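Local structure of murein peptide amidase A (Escherichia coli O157:H7, 5HXD) at residues 44-48 and 78-82; 152-157 and 205-211. The protein probably hydrolyses the gamma-D-glutamyl-diaminopimelate amide bond of murein tripeptide during cell-wall degradation, as a zinc-dependent homodimeric amidase of the peptidase M14 family. All coordinates share one frame; numbering follows the deposited sequence.

Contact 1: 44-48 and 78-82; sequences ILAGT and CVNPD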
loop_
_atom_site.group_PDB
_atom_site.type_symbol
_atom_site.label_atom_id
_atom_site.label_comp_id
_atom_site.label_asym_id
_atom_site.label_seq_id
_atom_site.Cartn_x
_atom_site.Cartn_y
_atom_site.Cartn_z
ATOM N N ILE A 44 -5.840 -2.526 -17.157
ATOM C CA ILE A 44 -5.357 -3.288 -16.005
ATOM C C ILE A 44 -5.370 -2.420 -14.744
ATOM O O ILE A 44 -4.819 -1.320 -14.696
ATOM C CB ILE A 44 -3.951 -3.876 -16.257
ATOM C CG1 ILE A 44 -3.945 -4.654 -17.578
ATOM C CG2 ILE A 44 -3.552 -4.815 -15.121
ATOM C CD1 ILE A 44 -2.589 -4.726 -18.248
ATOM N N LEU A 45 -6.017 -2.946 -13.719
ATOM C CA LEU A 45 -6.460 -2.159 -12.583
ATOM C C LEU A 45 -5.889 -2.751 -11.320
ATOM O O LEU A 45 -5.691 -3.973 -11.250
ATOM C CB LEU A 45 -7.991 -2.179 -12.511
ATOM C CG LEU A 45 -8.881 -0.948 -12.428
ATOM C CD1 LEU A 45 -8.555 0.052 -13.505
ATOM C CD2 LEU A 45 -10.306 -1.404 -12.557
ATOM N N ALA A 46 -5.655 -1.907 -10.313
ATOM C CA ALA A 46 -5.246 -2.403 -9.012
ATOM C C ALA A 46 -5.575 -1.438 -7.879
ATOM O O ALA A 46 -5.958 -0.290 -8.108
ATOM C CB ALA A 46 -3.775 -2.709 -9.018
ATOM N N GLY A 47 -5.425 -1.923 -6.649
ATOM C CA GLY A 47 -5.634 -1.097 -5.478
ATOM C C GLY A 47 -7.032 -0.542 -5.274
ATOM O O GLY A 47 -7.194 0.504 -4.636
ATOM N N THR A 48 -8.037 -1.222 -5.815
ATOM C CA THR A 48 -9.419 -0.864 -5.526
ATOM C C THR A 48 -9.615 -0.785 -4.014
ATOM O O THR A 48 -10.206 0.173 -3.514
ATOM C CB THR A 48 -10.431 -1.870 -6.101
ATOM O OG1 THR A 48 -10.332 -1.902 -7.522
ATOM C CG2 THR A 48 -11.851 -1.478 -5.710
ATOM N N CYS A 78 -3.437 2.318 -8.685
ATOM C CA CYS A 78 -4.159 2.452 -7.431
ATOM C C CYS A 78 -5.475 3.229 -7.584
ATOM O O CYS A 78 -5.493 4.459 -7.714
ATOM C CB CYS A 78 -3.248 3.110 -6.390
ATOM S SG CYS A 78 -3.789 2.930 -4.700
ATOM N N VAL A 79 -6.581 2.489 -7.580
ATOM C CA VAL A 79 -7.905 3.084 -7.698
ATOM C C VAL A 79 -8.196 3.950 -6.462
ATOM O O VAL A 79 -8.803 5.019 -6.566
ATOM C CB VAL A 79 -8.991 1.987 -7.880
ATOM C CG1 VAL A 79 -10.378 2.550 -7.674
ATOM C CG2 VAL A 79 -8.894 1.336 -9.264
ATOM N N ASN A 80 -7.687 3.509 -5.308
ATOM C CA ASN A 80 -8.019 4.081 -4.002
ATOM C C ASN A 80 -6.793 4.568 -3.240
ATOM O O ASN A 80 -6.449 4.005 -2.224
ATOM C CB ASN A 80 -8.765 3.015 -3.195
ATOM C CG ASN A 80 -9.206 3.479 -1.824
ATOM O OD1 ASN A 80 -9.198 4.669 -1.515
ATOM N ND2 ASN A 80 -9.623 2.528 -0.998
ATOM N N PRO A 81 -6.126 5.626 -3.722
ATOM C CA PRO A 81 -4.848 6.036 -3.118
ATOM C C PRO A 81 -4.929 6.536 -1.668
ATOM O O PRO A 81 -3.882 6.592 -0.997
ATOM C CB PRO A 81 -4.366 7.160 -4.046
ATOM C CG PRO A 81 -5.543 7.589 -4.813
ATOM C CD PRO A 81 -6.471 6.433 -4.901
ATOM N N ASP A 82 -6.125 6.901 -1.199
ATOM C CA ASP A 82 -6.333 7.232 0.223
ATOM C C ASP A 82 -6.437 5.945 1.048
ATOM O O ASP A 82 -6.013 5.902 2.197
ATOM C CB ASP A 82 -7.603 8.077 0.445
ATOM C CG ASP A 82 -7.512 9.466 -0.152
ATOM O OD1 ASP A 82 -6.402 9.927 -0.497
ATOM O OD2 ASP A 82 -8.573 10.107 -0.263
#
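Val79 packs against Thr48 and Leu45 where two neighbouring parallel strands of the central mixed sheet of the zinc-carboxypeptidase fold, 43-45 and 74-76, run out at their C-terminal ends. In the valine, CG1 is anti to the backbone N (chi1 166°), which leaves CG2 beside that N and facing back along 44-48, where it meets Leu45 CG at 3.9 Å. CB of Val79 packs 3.7 Å from Thr48 CA, and the side chains of Val79 and Thr48 run alongside each other in the same direction. The backbones are joined by a hydrogen bond from Val79 N to Ala46 O, 2.9 Å long and in the carbonyl plane. Gly47, with a positive phi of 63°, turns the chain here, and its O receives a weak hydrogen bond from Asn80 N. Thr48 directly precedes His49, a predicted zinc ligand, and its side chain also touches His157, which places the contact beside the zinc site, the Thr48 side chain about 7 Å from the metal. A disulfide joins Cys78, just ahead of helix 81-85, to Cys84 within it. At the N-cap of that helix, Asn80 reaches Gly83 N weakly through OD1, while its ND2 has a weak bond to Ala90 O and another, long at 3.5 Å, to Thr48 O.

Contact 2: 152-157 and 205-211; sequences WVVSFH and HCITAEF
With CG anti to the carbonyl carbon in both His157 (chi1 -75°) and Glu210, the two side chains leave the same face of the paired strands 153-157 and 206-210. A bend at chi2 (-103°) then folds the glutamate back toward its neighbour, bringing OE1 to 3.2 Å from His157 CB. The imidazole leads away from Glu210 toward the zinc, and Ser155 O lies at its edge, in the ring plane. On the other face, Phe156 CE1 and CD1 meet Ala209 CB, the closer contact 3.6 Å from CE1; Phe211 CE1 approaches CD1 of the same ring, while Val154 CG1 also touches Ala209 CB. Six backbone hydrogen bonds join the segments, from Val153 N to His205 O at 2.8 Å through to Phe211 N to His157 O at 2.9 Å. Toward the active site their geometry changes: Ala209 N stands 44° out of the plane of the Ser155 carbonyl. Two adjacent parallel strands thus carry, at their C-terminal ends, a predicted zinc ligand and the predicted proton donor/acceptor, Glu210, an arrangement characteristic of the M14 metallocarboxypeptidase active site.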
loop_
_atom_site.group_PDB
_atom_site.type_symbol
_atom_site.label_atom_id
_atom_site.label_comp_id
_atom_site.label_asym_id
_atom_site.label_seq_id
_atom_site.Cartn_x
_atom_site.Cartn_y
_atom_site.Cartn_z
ATOM N N TRP A 152 -11.514 -4.571 -22.510
ATOM C CA TRP A 152 -11.824 -5.348 -21.313
ATOM C C TRP A 152 -11.126 -4.729 -20.100
ATOM O O TRP A 152 -10.402 -3.736 -20.232
ATOM C CB TRP A 152 -11.401 -6.800 -21.495
ATOM C CG TRP A 152 -10.049 -6.962 -22.123
ATOM C CD1 TRP A 152 -9.782 -7.273 -23.427
ATOM C CD2 TRP A 152 -8.779 -6.832 -21.476
ATOM N NE1 TRP A 152 -8.422 -7.348 -23.629
ATOM C CE2 TRP A 152 -7.787 -7.078 -22.449
ATOM C CE3 TRP A 152 -8.383 -6.534 -20.162
ATOM C CZ2 TRP A 152 -6.429 -7.034 -22.150
ATOM C CZ3 TRP A 152 -7.039 -6.487 -19.872
ATOM C CH2 TRP A 152 -6.076 -6.736 -20.856
ATOM N N VAL A 153 -11.357 -5.304 -18.922
ATOM C CA VAL A 153 -10.719 -4.848 -17.697
ATOM C C VAL A 153 -10.272 -6.031 -16.848
ATOM O O VAL A 153 -11.067 -6.910 -16.569
ATOM C CB VAL A 153 -11.676 -3.949 -16.850
ATOM C CG1 VAL A 153 -10.958 -3.364 -15.611
ATOM C CG2 VAL A 153 -12.253 -2.827 -17.694
ATOM N N VAL A 154 -9.005 -6.056 -16.438
ATOM C CA VAL A 154 -8.573 -6.968 -15.377
ATOM C C VAL A 154 -8.325 -6.181 -14.081
ATOM O O VAL A 154 -7.499 -5.262 -14.042
ATOM C CB VAL A 154 -7.289 -7.754 -15.743
ATOM C CG1 VAL A 154 -6.768 -8.495 -14.519
ATOM C CG2 VAL A 154 -7.552 -8.740 -16.876
ATOM N N SER A 155 -9.056 -6.535 -13.030
ATOM C CA SER A 155 -8.936 -5.870 -11.736
ATOM C C SER A 155 -8.370 -6.818 -10.685
ATOM O O SER A 155 -8.995 -7.812 -10.341
ATOM C CB SER A 155 -10.289 -5.340 -11.287
ATOM O OG SER A 155 -10.288 -5.106 -9.897
ATOM N N PHE A 156 -7.179 -6.502 -10.188
ATOM C CA PHE A 156 -6.489 -7.336 -9.205
ATOM C C PHE A 156 -6.905 -7.072 -7.759
ATOM O O PHE A 156 -7.016 -5.916 -7.363
ATOM C CB PHE A 156 -4.987 -7.130 -9.334
ATOM C CG PHE A 156 -4.421 -7.724 -10.558
ATOM C CD1 PHE A 156 -3.935 -9.009 -10.541
ATOM C CD2 PHE A 156 -4.405 -7.014 -11.738
ATOM C CE1 PHE A 156 -3.439 -9.583 -11.679
ATOM C CE2 PHE A 156 -3.903 -7.576 -12.880
ATOM C CZ PHE A 156 -3.416 -8.866 -12.848
ATOM N N HIS A 157 -7.121 -8.150 -6.991
ATOM C CA HIS A 157 -7.420 -8.070 -5.554
ATOM C C HIS A 157 -6.618 -9.051 -4.679
ATOM O O HIS A 157 -5.756 -9.772 -5.173
ATOM C CB HIS A 157 -8.909 -8.323 -5.307
ATOM C CG HIS A 157 -9.794 -7.180 -5.682
ATOM N ND1 HIS A 157 -9.908 -6.715 -6.974
ATOM C CD2 HIS A 157 -10.632 -6.421 -4.938
ATOM C CE1 HIS A 157 -10.766 -5.714 -7.009
ATOM N NE2 HIS A 157 -11.227 -5.519 -5.786
ATOM N N HIS A 205 -16.377 -6.507 -20.535
ATOM C CA HIS A 205 -15.803 -7.705 -19.921
ATOM C C HIS A 205 -14.833 -7.355 -18.798
ATOM O O HIS A 205 -13.750 -6.818 -19.064
ATOM C CB HIS A 205 -15.085 -8.565 -20.961
ATOM C CG HIS A 205 -14.578 -9.872 -20.426
ATOM N ND1 HIS A 205 -13.468 -10.508 -20.945
ATOM C CD2 HIS A 205 -15.024 -10.663 -19.423
ATOM C CE1 HIS A 205 -13.250 -11.628 -20.281
ATOM N NE2 HIS A 205 -14.184 -11.752 -19.355
ATOM N N CYS A 206 -15.233 -7.661 -17.555
ATOM C CA CYS A 206 -14.389 -7.512 -16.364
ATOM C C CYS A 206 -13.978 -8.884 -15.802
ATOM O O CYS A 206 -14.791 -9.821 -15.705
ATOM C CB CYS A 206 -15.098 -6.694 -15.271
ATOM S SG CYS A 206 -14.152 -6.485 -13.685
ATOM N N ILE A 207 -12.701 -8.985 -15.447
ATOM C CA ILE A 207 -12.133 -10.175 -14.856
ATOM C C ILE A 207 -11.483 -9.753 -13.560
ATOM O O ILE A 207 -10.631 -8.863 -13.569
ATOM C CB ILE A 207 -11.059 -10.823 -15.760
ATOM C CG1 ILE A 207 -11.678 -11.556 -16.940
ATOM C CG2 ILE A 207 -10.211 -11.806 -14.974
ATOM C CD1 ILE A 207 -10.628 -12.226 -17.824
ATOM N N THR A 208 -11.860 -10.359 -12.442
ATOM C CA THR A 208 -11.095 -10.087 -11.233
ATOM C C THR A 208 -10.066 -11.204 -11.031
ATOM O O THR A 208 -10.398 -12.394 -10.999
ATOM C CB THR A 208 -11.991 -9.922 -9.983
ATOM O OG1 THR A 208 -12.825 -11.071 -9.825
ATOM C CG2 THR A 208 -12.865 -8.691 -10.125
ATOM N N ALA A 209 -8.806 -10.795 -10.955
ATOM C CA ALA A 209 -7.710 -11.695 -10.672
ATOM C C ALA A 209 -7.322 -11.570 -9.205
ATOM O O ALA A 209 -6.669 -10.590 -8.826
ATOM C CB ALA A 209 -6.515 -11.380 -11.567
ATOM N N GLU A 210 -7.705 -12.546 -8.379
ATOM C CA GLU A 210 -7.370 -12.508 -6.944
ATOM C C GLU A 210 -6.038 -13.190 -6.636
ATOM O O GLU A 210 -5.907 -14.407 -6.763
ATOM C CB GLU A 210 -8.469 -13.163 -6.115
ATOM C CG GLU A 210 -9.801 -12.487 -6.218
ATOM C CD GLU A 210 -10.091 -11.654 -5.014
ATOM O OE1 GLU A 210 -9.133 -11.362 -4.270
ATOM O OE2 GLU A 210 -11.273 -11.309 -4.801
ATOM N N PHE A 211 -5.053 -12.394 -6.235
ATOM C CA PHE A 211 -3.793 -12.929 -5.747
ATOM C C PHE A 211 -4.046 -13.851 -4.566
ATOM O O PHE A 211 -5.105 -13.802 -3.946
ATOM C CB PHE A 211 -2.867 -11.805 -5.313
ATOM C CG PHE A 211 -1.862 -11.412 -6.337
ATOM C CD1 PHE A 211 -2.036 -11.739 -7.667
ATOM C CD2 PHE A 211 -0.727 -10.706 -5.963
ATOM C CE1 PHE A 211 -1.095 -11.356 -8.620
ATOM C CE2 PHE A 211 0.224 -10.329 -6.901
ATOM C CZ PHE A 211 0.037 -10.653 -8.234
#

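Overall arrangement
From the N terminus, the chain passes through strand 43-45 into contact 1, which closes a loop holding helix 53-65 and strand 74-76. Contact 2 opens later, at strand 153-157, closing a second loop through strand 162-164 and helices 170-178 and 195-201; the two contacts follow in series, neither nesting nor crossing. Contact 1 joins the loops leaving strands 43-45 and 74-76, contact 2 pairs 153-157 with 206-210, and the pairing of 43-45 with 153-157 links the two within one mixed sheet: Leu45 N lies 2.8 Å from Val154 O, a probable hydrogen bond, and Ile44 packs on Phe156. His157 and Glu210 end their strands, and 43-45 leads toward His49 of the zinc site.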